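Local coordinates for phenazine biosynthesis protein, PhzF family (Bacillus anthracis, PDB 3EDN), which probably acts as an isomerase of the PhzF family, built on the diaminopimelate epimerase-like fold, at residues N20-L31 / F45-S53; E225-S233 / Q258-V268. All coordinates share one frame; numbering follows the deposited sequence.

Contact 1 comes first along the chain and is complete before contact 2 begins. Their centres lie about 21 Å apart. Contact 1 pairs strand 20-25 with strand 48-52, which helix 33-43 connects. Contact 2 sets the turn between strand 225-226 and helix 230-244 against the hairpin of strands 251-258 and 266-273. The two meet at one end, where Asn20 ND2 lies 2.8 Å from Val228 O, a probable hydrogen bond, and Pro21 packs on Pro227. A sulfate, probably from the crystallisation liquor, sits at this junction, at the start of helix 230-244. In the diaminopimelate epimerase-like fold the active site lies between two halves, so the junction is consistent with a substrate pocket.

Contact 1: N20-L31 / F45-S53; sequences NPAGIVLDADGL and FNETSFVLS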
loop_
_atom_site.group_PDB
_atom_site.type_symbol
_atom_site.label_atom_id
_atom_site.label_comp_id
_atom_site.label_asym_id
_atom_site.label_seq_id
_atom_site.Cartn_x
_atom_site.Cartn_y
_atom_site.Cartn_z
ATOM N N ASN A 20 -9.989 25.118 0.473
ATOM C CA ASN A 20 -8.729 24.399 0.410
ATOM C C ASN A 20 -8.952 23.068 -0.292
ATOM O O ASN A 20 -9.623 22.198 0.234
ATOM C CB ASN A 20 -8.214 24.191 1.829
ATOM C CG ASN A 20 -6.774 23.686 1.868
ATOM O OD1 ASN A 20 -6.216 23.272 0.840
ATOM N ND2 ASN A 20 -6.160 23.749 3.033
ATOM N N PRO A 21 -8.413 22.926 -1.508
ATOM C CA PRO A 21 -8.697 21.708 -2.297
ATOM C C PRO A 21 -8.301 20.418 -1.625
ATOM O O PRO A 21 -7.225 20.300 -1.000
ATOM C CB PRO A 21 -7.817 21.888 -3.538
ATOM C CG PRO A 21 -7.746 23.390 -3.693
ATOM C CD PRO A 21 -7.539 23.849 -2.252
ATOM N N ALA A 22 -9.183 19.438 -1.781
ATOM C CA ALA A 22 -8.985 18.132 -1.208
ATOM C C ALA A 22 -9.320 17.134 -2.324
ATOM O O ALA A 22 -10.473 17.034 -2.735
ATOM C CB ALA A 22 -9.936 17.953 -0.008
ATOM N N GLY A 23 -8.317 16.394 -2.809
ATOM C CA GLY A 23 -8.573 15.287 -3.736
ATOM C C GLY A 23 -9.070 14.090 -2.943
ATOM O O GLY A 23 -8.670 13.879 -1.812
ATOM N N ILE A 24 -9.960 13.309 -3.539
ATOM C CA ILE A 24 -10.531 12.170 -2.833
ATOM C C ILE A 24 -10.770 10.994 -3.766
ATOM O O ILE A 24 -11.369 11.135 -4.831
ATOM C CB ILE A 24 -11.906 12.534 -2.201
ATOM C CG1 ILE A 24 -11.854 13.838 -1.398
ATOM C CG2 ILE A 24 -12.429 11.392 -1.332
ATOM C CD1 ILE A 24 -13.235 14.420 -1.150
ATOM N N VAL A 25 -10.266 9.846 -3.358
ATOM C CA VAL A 25 -10.690 8.564 -3.930
ATOM C C VAL A 25 -11.581 7.909 -2.865
ATOM O O VAL A 25 -11.119 7.524 -1.795
ATOM C CB VAL A 25 -9.489 7.690 -4.292
ATOM C CG1 VAL A 25 -9.931 6.266 -4.735
ATOM C CG2 VAL A 25 -8.668 8.386 -5.376
ATOM N N LEU A 26 -12.869 7.806 -3.182
ATOM C CA LEU A 26 -13.891 7.406 -2.213
ATOM C C LEU A 26 -13.829 5.939 -1.791
ATOM O O LEU A 26 -14.314 5.606 -0.718
ATOM C CB LEU A 26 -15.288 7.703 -2.768
ATOM C CG LEU A 26 -15.657 9.180 -2.996
ATOM C CD1 LEU A 26 -16.941 9.262 -3.817
ATOM C CD2 LEU A 26 -15.824 9.871 -1.667
ATOM N N ASP A 27 -13.296 5.066 -2.650
ATOM C CA ASP A 27 -13.032 3.677 -2.248
ATOM C C ASP A 27 -11.718 3.246 -2.880
ATOM O O ASP A 27 -11.643 2.975 -4.076
ATOM C CB ASP A 27 -14.183 2.737 -2.625
ATOM C CG ASP A 27 -13.894 1.279 -2.270
ATOM O OD1 ASP A 27 -12.767 0.954 -1.850
ATOM O OD2 ASP A 27 -14.830 0.450 -2.387
ATOM N N ALA A 28 -10.674 3.244 -2.066
ATOM C CA ALA A 28 -9.315 2.985 -2.529
ATOM C C ALA A 28 -8.856 1.557 -2.243
ATOM O O ALA A 28 -7.665 1.267 -2.330
ATOM C CB ALA A 28 -8.345 4.000 -1.870
ATOM N N ASP A 29 -9.792 0.671 -1.902
ATOM C CA ASP A 29 -9.402 -0.695 -1.532
ATOM C C ASP A 29 -8.789 -1.474 -2.689
ATOM O O ASP A 29 -8.149 -2.497 -2.460
ATOM C CB ASP A 29 -10.571 -1.484 -0.909
ATOM C CG ASP A 29 -10.797 -1.153 0.575
ATOM O OD1 ASP A 29 -9.851 -0.696 1.257
ATOM O OD2 ASP A 29 -11.948 -1.341 1.055
ATOM N N GLY A 30 -8.944 -0.983 -3.911
ATOM C CA GLY A 30 -8.337 -1.640 -5.078
ATOM C C GLY A 30 -6.945 -1.177 -5.474
ATOM O O GLY A 30 -6.446 -1.565 -6.536
ATOM N N LEU A 31 -6.311 -0.368 -4.621
ATOM C CA LEU A 31 -5.060 0.317 -4.974
ATOM C C LEU A 31 -3.904 -0.032 -4.046
ATOM O O LEU A 31 -4.084 -0.211 -2.848
ATOM C CB LEU A 31 -5.261 1.834 -4.893
ATOM C CG LEU A 31 -6.313 2.369 -5.860
ATOM C CD1 LEU A 31 -6.669 3.791 -5.533
ATOM C CD2 LEU A 31 -5.792 2.248 -7.291
ATOM N N PHE A 45 -3.063 18.167 -6.758
ATOM C CA PHE A 45 -3.544 19.033 -5.682
ATOM C C PHE A 45 -2.580 18.968 -4.514
ATOM O O PHE A 45 -1.767 18.058 -4.426
ATOM C CB PHE A 45 -4.919 18.621 -5.156
ATOM C CG PHE A 45 -6.020 18.656 -6.172
ATOM C CD1 PHE A 45 -5.868 19.256 -7.419
ATOM C CD2 PHE A 45 -7.242 18.078 -5.852
ATOM C CE1 PHE A 45 -6.933 19.264 -8.343
ATOM C CE2 PHE A 45 -8.296 18.084 -6.755
ATOM C CZ PHE A 45 -8.144 18.678 -8.000
ATOM N N ASN A 46 -2.702 19.905 -3.585
ATOM C CA ASN A 46 -1.869 19.892 -2.395
ATOM C C ASN A 46 -1.934 18.561 -1.647
ATOM O O ASN A 46 -0.946 18.129 -1.041
ATOM C CB ASN A 46 -2.227 21.064 -1.472
ATOM C CG ASN A 46 -3.632 20.975 -0.967
ATOM O OD1 ASN A 46 -4.571 21.494 -1.589
ATOM N ND2 ASN A 46 -3.801 20.306 0.149
ATOM N N GLU A 47 -3.103 17.913 -1.684
ATOM C CA GLU A 47 -3.276 16.627 -1.017
ATOM C C GLU A 47 -4.456 15.886 -1.622
ATOM O O GLU A 47 -5.448 16.504 -2.038
ATOM C CB GLU A 47 -3.478 16.826 0.490
ATOM C CG GLU A 47 -3.546 15.547 1.321
ATOM C CD GLU A 47 -4.954 14.989 1.473
ATOM O OE1 GLU A 47 -5.952 15.659 1.108
ATOM O OE2 GLU A 47 -5.043 13.837 1.955
ATOM N N THR A 48 -4.311 14.558 -1.690
ATOM C CA THR A 48 -5.368 13.620 -2.113
ATOM C C THR A 48 -5.469 12.527 -1.054
ATOM O O THR A 48 -4.443 11.964 -0.646
ATOM C CB THR A 48 -5.062 13.006 -3.493
ATOM O OG1 THR A 48 -5.050 14.046 -4.467
ATOM C CG2 THR A 48 -6.126 11.995 -3.899
ATOM N N SER A 49 -6.696 12.283 -0.582
ATOM C CA SER A 49 -6.994 11.238 0.412
ATOM C C SER A 49 -7.632 9.997 -0.213
ATOM O O SER A 49 -8.330 10.057 -1.236
ATOM C CB SER A 49 -7.960 11.719 1.514
ATOM O OG SER A 49 -7.565 12.935 2.127
ATOM N N PHE A 50 -7.414 8.877 0.462
ATOM C CA PHE A 50 -7.838 7.573 -0.008
ATOM C C PHE A 50 -8.594 6.863 1.103
ATOM O O PHE A 50 -8.063 6.689 2.200
ATOM C CB PHE A 50 -6.593 6.787 -0.394
ATOM C CG PHE A 50 -5.846 7.418 -1.533
ATOM C CD1 PHE A 50 -6.111 7.024 -2.836
ATOM C CD2 PHE A 50 -4.916 8.419 -1.309
ATOM C CE1 PHE A 50 -5.459 7.611 -3.904
ATOM C CE2 PHE A 50 -4.264 9.028 -2.377
ATOM C CZ PHE A 50 -4.529 8.616 -3.671
ATOM N N VAL A 51 -9.846 6.494 0.824
ATOM C CA VAL A 51 -10.710 5.879 1.833
ATOM C C VAL A 51 -10.597 4.361 1.765
ATOM O O VAL A 51 -10.756 3.788 0.685
ATOM C CB VAL A 51 -12.172 6.304 1.627
ATOM C CG1 VAL A 51 -13.101 5.664 2.662
ATOM C CG2 VAL A 51 -12.289 7.838 1.675
ATOM N N LEU A 52 -10.300 3.740 2.899
ATOM C CA LEU A 52 -9.877 2.333 2.968
ATOM C C LEU A 52 -10.618 1.575 4.065
ATOM O O LEU A 52 -11.242 2.174 4.946
ATOM C CB LEU A 52 -8.377 2.271 3.259
ATOM C CG LEU A 52 -7.540 2.932 2.163
ATOM C CD1 LEU A 52 -6.172 3.398 2.635
ATOM C CD2 LEU A 52 -7.375 1.944 1.029
ATOM N N SER A 53 -10.551 0.250 3.996
ATOM C CA SER A 53 -11.149 -0.589 5.038
ATOM C C SER A 53 -10.244 -0.604 6.269
ATOM O O SER A 53 -9.036 -0.435 6.160
ATOM C CB SER A 53 -11.361 -2.027 4.530
ATOM O OG SER A 53 -12.374 -2.085 3.532
HETATM O O HOH W 1 -8.570 14.917 0.727
HETATM O O HOH W 2 -13.013 1.713 1.226
#
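Asp29, in the turn that follows strand 20-25, meets Ser53 near the C-terminal end of the parallel strand pair. From Asp29 CB the chain reaches CG, which lies 3.5 Å from Ser53 OG. CG is anti to the carbonyl carbon (chi1 -80°), and this brings the carboxylate up to the end of segment 45-53. OD1 takes the backbone N of Ser53 at 3.0 Å on its syn lone pair, and it also touches Leu52 CA. OD2 takes the hydroxyl OG of Ser53 at 2.6 Å, on the syn side but tilted out of the carboxylate plane. Two bonds to one residue thus fix the rotation of the carboxylate. Asp27 OD1 accepts from the N of Asp29, an Asx turn that holds the backbone before it. Arg60 of the second subunit bonds to Asp29 O, so this end also lies at the dimer contact.

The strands are joined by backbone bonds from Gly23 N to Glu47 O through to Val51 N to Val25 O. Ala28 N then adds a bond to Val51 O at 2.8 Å. Val25 CG2 meets Phe50 CE1 at 3.6 Å, while Ala28 CB sits at the edge of the Phe50 ring. The ring of Phe45 turns its edge to Gly23 N. Ser49 OG donates to Glu47 OE2 at 2.7 Å. A water lies within hydrogen-bonding distance of Gly23 O, Glu47 OE1 and Ser49 OG, and so links the Glu47 carboxylate to both strands. The whole is a parallel strand pair connected through helix 33-43, within the diaminopimelate epimerase-like fold.

Contact 2: E225-S233 / Q258-V268; sequences EDPVTGTAS and QGQEIHKDGRV. With SO4 (sulfate ion), chain C; SO4 (sulfate ion), chain G.
Gln258 supplies the hydrogen bonds that cross this contact. Its CG is anti to the backbone N (chi1 -166°), and the extended chain carries the amide to the turn at Asp226-Thr229. NE2 gives a nearly straight bond to Thr229 OG1 at 3.0 Å, with the hydroxyl in the amide plane. A second, weak bond runs from NE2 to Asp226 O. OE1 accepts from Thr229 N, which stands above the carbonyl plane, and also from a water shared with Ser233 OG. Ser233 OG in turn donates to Thr229 O at 2.6 Å. Thr229 OG1 donates a hydrogen bond to Asp226 OD1 at 2.6 Å, on the anti lone pair. The hydroxyl therefore both accepts and donates, and the amide is held at both ends.

The apolar packing flanks this network. Val228 CG2 rests on Gly266 CA at 3.6 Å. Val228 CG1 meets Val268 CG2 at 3.9 Å, and the two valines lie alongside each other, pointing opposite ways. Pro227 CB packs on Lys264 CE, whose amine reaches the carbonyls of Asn17 and Gly19.

The charged contacts lie on segment 225-233. The carboxylate of Glu225 forms a salt bridge with Arg214, and its OE1 lies against Ile262 CG2. Gly230 N gives a bond of 2.8 Å to one sulfate, and Thr231 N binds the same ion more obliquely. Glu225 N binds a second sulfate. Both ions probably come from the crystallisation liquor. Gln258 and Asp226 fix Thr229, the residue just before helix 230-244. This probably helps to set the backbone N-H groups of Gly230 and Thr231. The chemistry at this helix N-terminus is consistent with a site that could take an anionic group of a substrate.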
loop_
_atom_site.group_PDB
_atom_site.type_symbol
_atom_site.label_atom_id
_atom_site.label_comp_id
_atom_site.label_asym_id
_atom_site.label_seq_id
_atom_site.Cartn_x
_atom_site.Cartn_y
_atom_site.Cartn_z
ATOM N N GLU A 225 1.745 30.593 -0.177
ATOM C CA GLU A 225 0.555 30.902 0.620
ATOM C C GLU A 225 -0.534 29.821 0.536
ATOM O O GLU A 225 -0.870 29.369 -0.548
ATOM C CB GLU A 225 -0.006 32.261 0.192
ATOM C CG GLU A 225 -1.372 32.603 0.781
ATOM C CD GLU A 225 -1.754 34.065 0.632
ATOM O OE1 GLU A 225 -1.152 34.794 -0.206
ATOM O OE2 GLU A 225 -2.667 34.488 1.363
ATOM N N ASP A 226 -1.089 29.443 1.688
ATOM C CA ASP A 226 -2.117 28.391 1.814
ATOM C C ASP A 226 -3.507 29.060 1.893
ATOM O O ASP A 226 -3.666 30.079 2.557
ATOM C CB ASP A 226 -1.833 27.622 3.114
ATOM C CG ASP A 226 -2.476 26.237 3.166
ATOM O OD1 ASP A 226 -3.271 26.016 4.095
ATOM O OD2 ASP A 226 -2.148 25.362 2.326
ATOM N N PRO A 227 -4.515 28.514 1.198
ATOM C CA PRO A 227 -5.838 29.166 1.143
ATOM C C PRO A 227 -6.662 29.245 2.462
ATOM O O PRO A 227 -7.212 30.305 2.804
ATOM C CB PRO A 227 -6.589 28.360 0.071
ATOM C CG PRO A 227 -5.870 27.057 0.006
ATOM C CD PRO A 227 -4.447 27.303 0.351
ATOM N N VAL A 228 -6.782 28.124 3.161
ATOM C CA VAL A 228 -7.540 28.056 4.412
ATOM C C VAL A 228 -6.947 26.928 5.239
ATOM O O VAL A 228 -7.001 25.763 4.843
ATOM C CB VAL A 228 -9.032 27.702 4.216
ATOM C CG1 VAL A 228 -9.809 28.097 5.479
ATOM C CG2 VAL A 228 -9.587 28.278 2.914
ATOM N N THR A 229 -6.354 27.272 6.372
ATOM C CA THR A 229 -5.444 26.380 7.080
ATOM C C THR A 229 -6.039 25.978 8.434
ATOM O O THR A 229 -6.143 26.801 9.349
ATOM C CB THR A 229 -4.082 27.069 7.295
ATOM O OG1 THR A 229 -3.648 27.647 6.047
ATOM C CG2 THR A 229 -3.045 26.066 7.804
ATOM N N GLY A 230 -6.439 24.718 8.560
ATOM C CA GLY A 230 -7.108 24.252 9.773
ATOM C C GLY A 230 -6.189 24.234 10.984
ATOM O O GLY A 230 -6.602 24.595 12.081
ATOM N N THR A 231 -4.953 23.785 10.796
ATOM C CA THR A 231 -3.980 23.763 11.902
ATOM C C THR A 231 -3.809 25.174 12.513
ATOM O O THR A 231 -3.951 25.370 13.741
ATOM C CB THR A 231 -2.604 23.223 11.431
ATOM O OG1 THR A 231 -2.166 23.913 10.251
ATOM C CG2 THR A 231 -2.688 21.739 11.176
ATOM N N ALA A 232 -3.509 26.156 11.665
ATOM C CA ALA A 232 -3.278 27.517 12.152
ATOM C C ALA A 232 -4.536 28.116 12.758
ATOM O O ALA A 232 -4.470 28.902 13.696
ATOM C CB ALA A 232 -2.733 28.410 11.019
ATOM N N SER A 233 -5.689 27.720 12.237
ATOM C CA SER A 233 -6.954 28.219 12.758
ATOM C C SER A 233 -7.131 27.794 14.199
ATOM O O SER A 233 -7.601 28.579 15.031
ATOM C CB SER A 233 -8.116 27.660 11.945
ATOM O OG SER A 233 -8.025 28.118 10.611
ATOM N N GLN A 258 -10.162 33.069 6.184
ATOM C CA GLN A 258 -8.879 33.111 5.498
ATOM C C GLN A 258 -9.117 32.990 4.014
ATOM O O GLN A 258 -10.063 32.322 3.593
ATOM C CB GLN A 258 -8.019 31.920 5.942
ATOM C CG GLN A 258 -6.511 31.976 5.585
ATOM C CD GLN A 258 -5.774 30.703 5.983
ATOM O OE1 GLN A 258 -6.023 30.136 7.037
ATOM N NE2 GLN A 258 -4.841 30.266 5.136
ATOM N N GLY A 259 -8.234 33.603 3.231
ATOM C CA GLY A 259 -8.228 33.401 1.783
ATOM C C GLY A 259 -8.790 34.522 0.927
ATOM O O GLY A 259 -8.703 34.449 -0.287
ATOM N N GLN A 260 -9.390 35.538 1.543
ATOM C CA GLN A 260 -10.061 36.583 0.780
ATOM C C GLN A 260 -9.073 37.332 -0.132
ATOM O O GLN A 260 -9.399 37.694 -1.279
ATOM C CB GLN A 260 -10.813 37.532 1.719
ATOM C CG GLN A 260 -11.972 36.881 2.499
ATOM C CD GLN A 260 -11.538 35.899 3.572
ATOM O OE1 GLN A 260 -10.464 36.022 4.129
ATOM N NE2 GLN A 260 -12.389 34.897 3.855
ATOM N N GLU A 261 -7.852 37.527 0.352
ATOM C CA GLU A 261 -6.831 38.257 -0.397
ATOM C C GLU A 261 -6.370 37.502 -1.635
ATOM O O GLU A 261 -5.777 38.088 -2.555
ATOM C CB GLU A 261 -5.628 38.566 0.496
ATOM C CG GLU A 261 -5.925 39.527 1.649
ATOM C CD GLU A 261 -6.301 38.813 2.937
ATOM O OE1 GLU A 261 -7.045 37.813 2.902
ATOM O OE2 GLU A 261 -5.842 39.247 4.017
ATOM N N ILE A 262 -6.622 36.193 -1.658
ATOM C CA ILE A 262 -6.342 35.404 -2.862
ATOM C C ILE A 262 -7.626 34.863 -3.482
ATOM O O ILE A 262 -7.622 33.801 -4.117
ATOM C CB ILE A 262 -5.301 34.275 -2.634
ATOM C CG1 ILE A 262 -5.738 33.336 -1.519
ATOM C CG2 ILE A 262 -3.946 34.857 -2.297
ATOM C CD1 ILE A 262 -4.755 32.220 -1.302
ATOM N N HIS A 263 -8.714 35.608 -3.283
ATOM C CA HIS A 263 -9.965 35.406 -4.036
ATOM C C HIS A 263 -10.750 34.186 -3.598
ATOM O O HIS A 263 -11.536 33.623 -4.373
ATOM C CB HIS A 263 -9.674 35.385 -5.534
ATOM C CG HIS A 263 -8.737 36.473 -5.936
ATOM N ND1 HIS A 263 -7.458 36.231 -6.393
ATOM C CD2 HIS A 263 -8.861 37.817 -5.851
ATOM C CE1 HIS A 263 -6.850 37.385 -6.616
ATOM N NE2 HIS A 263 -7.679 38.360 -6.298
ATOM N N LYS A 264 -10.512 33.759 -2.360
ATOM C CA LYS A 264 -11.216 32.630 -1.785
ATOM C C LYS A 264 -12.071 33.118 -0.626
ATOM O O LYS A 264 -12.173 34.328 -0.378
ATOM C CB LYS A 264 -10.218 31.589 -1.284
ATOM C CG LYS A 264 -9.197 31.137 -2.319
ATOM C CD LYS A 264 -9.725 29.992 -3.117
ATOM C CE LYS A 264 -8.627 28.944 -3.368
ATOM N NZ LYS A 264 -9.221 27.645 -3.818
ATOM N N ASP A 265 -12.699 32.189 0.082
ATOM C CA ASP A 265 -13.497 32.583 1.244
ATOM C C ASP A 265 -13.659 31.405 2.182
ATOM O O ASP A 265 -14.697 30.729 2.199
ATOM C CB ASP A 265 -14.867 33.154 0.842
ATOM C CG ASP A 265 -15.658 33.638 2.047
ATOM O OD1 ASP A 265 -15.041 34.055 3.044
ATOM O OD2 ASP A 265 -16.903 33.561 2.017
ATOM N N GLY A 266 -12.610 31.172 2.957
ATOM C CA GLY A 266 -12.574 30.036 3.853
ATOM C C GLY A 266 -12.987 30.428 5.253
ATOM O O GLY A 266 -12.737 31.561 5.694
ATOM N N ARG A 267 -13.631 29.496 5.935
ATOM C CA ARG A 267 -14.007 29.690 7.331
ATOM C C ARG A 267 -13.750 28.404 8.097
ATOM O O ARG A 267 -14.019 27.307 7.613
ATOM C CB ARG A 267 -15.467 30.127 7.466
ATOM C CG ARG A 267 -15.710 31.569 7.031
ATOM C CD ARG A 267 -17.085 32.078 7.450
ATOM N NE ARG A 267 -18.182 31.354 6.806
ATOM C CZ ARG A 267 -18.711 31.677 5.625
ATOM N NH1 ARG A 267 -18.246 32.720 4.946
ATOM N NH2 ARG A 267 -19.713 30.960 5.123
ATOM N N VAL A 268 -13.190 28.554 9.286
ATOM C CA VAL A 268 -12.981 27.440 10.190
ATOM C C VAL A 268 -13.619 27.778 11.525
ATOM O O VAL A 268 -13.400 28.865 12.070
ATOM C CB VAL A 268 -11.506 27.130 10.401
ATOM C CG1 VAL A 268 -11.347 25.876 11.261
ATOM C CG2 VAL A 268 -10.821 26.955 9.065
HETATM S S SO4 C . -4.933 21.855 7.071
HETATM O O1 SO4 C . -5.054 20.491 6.563
HETATM O O2 SO4 C . -5.994 22.750 6.641
HETATM O O3 SO4 C . -4.797 21.814 8.494
HETATM O O4 SO4 C . -3.649 22.360 6.567
HETATM S S SO4 G . 1.682 29.039 -3.924
HETATM O O1 SO4 G . 3.022 28.584 -3.579
HETATM O O2 SO4 G . 0.933 27.912 -4.481
HETATM O O3 SO4 G . 1.007 29.515 -2.720
HETATM O O4 SO4 G . 1.751 30.116 -4.908
HETATM O O HOH W 3 -5.532 35.217 1.439
HETATM O O HOH W 4 -7.899 30.370 9.073
#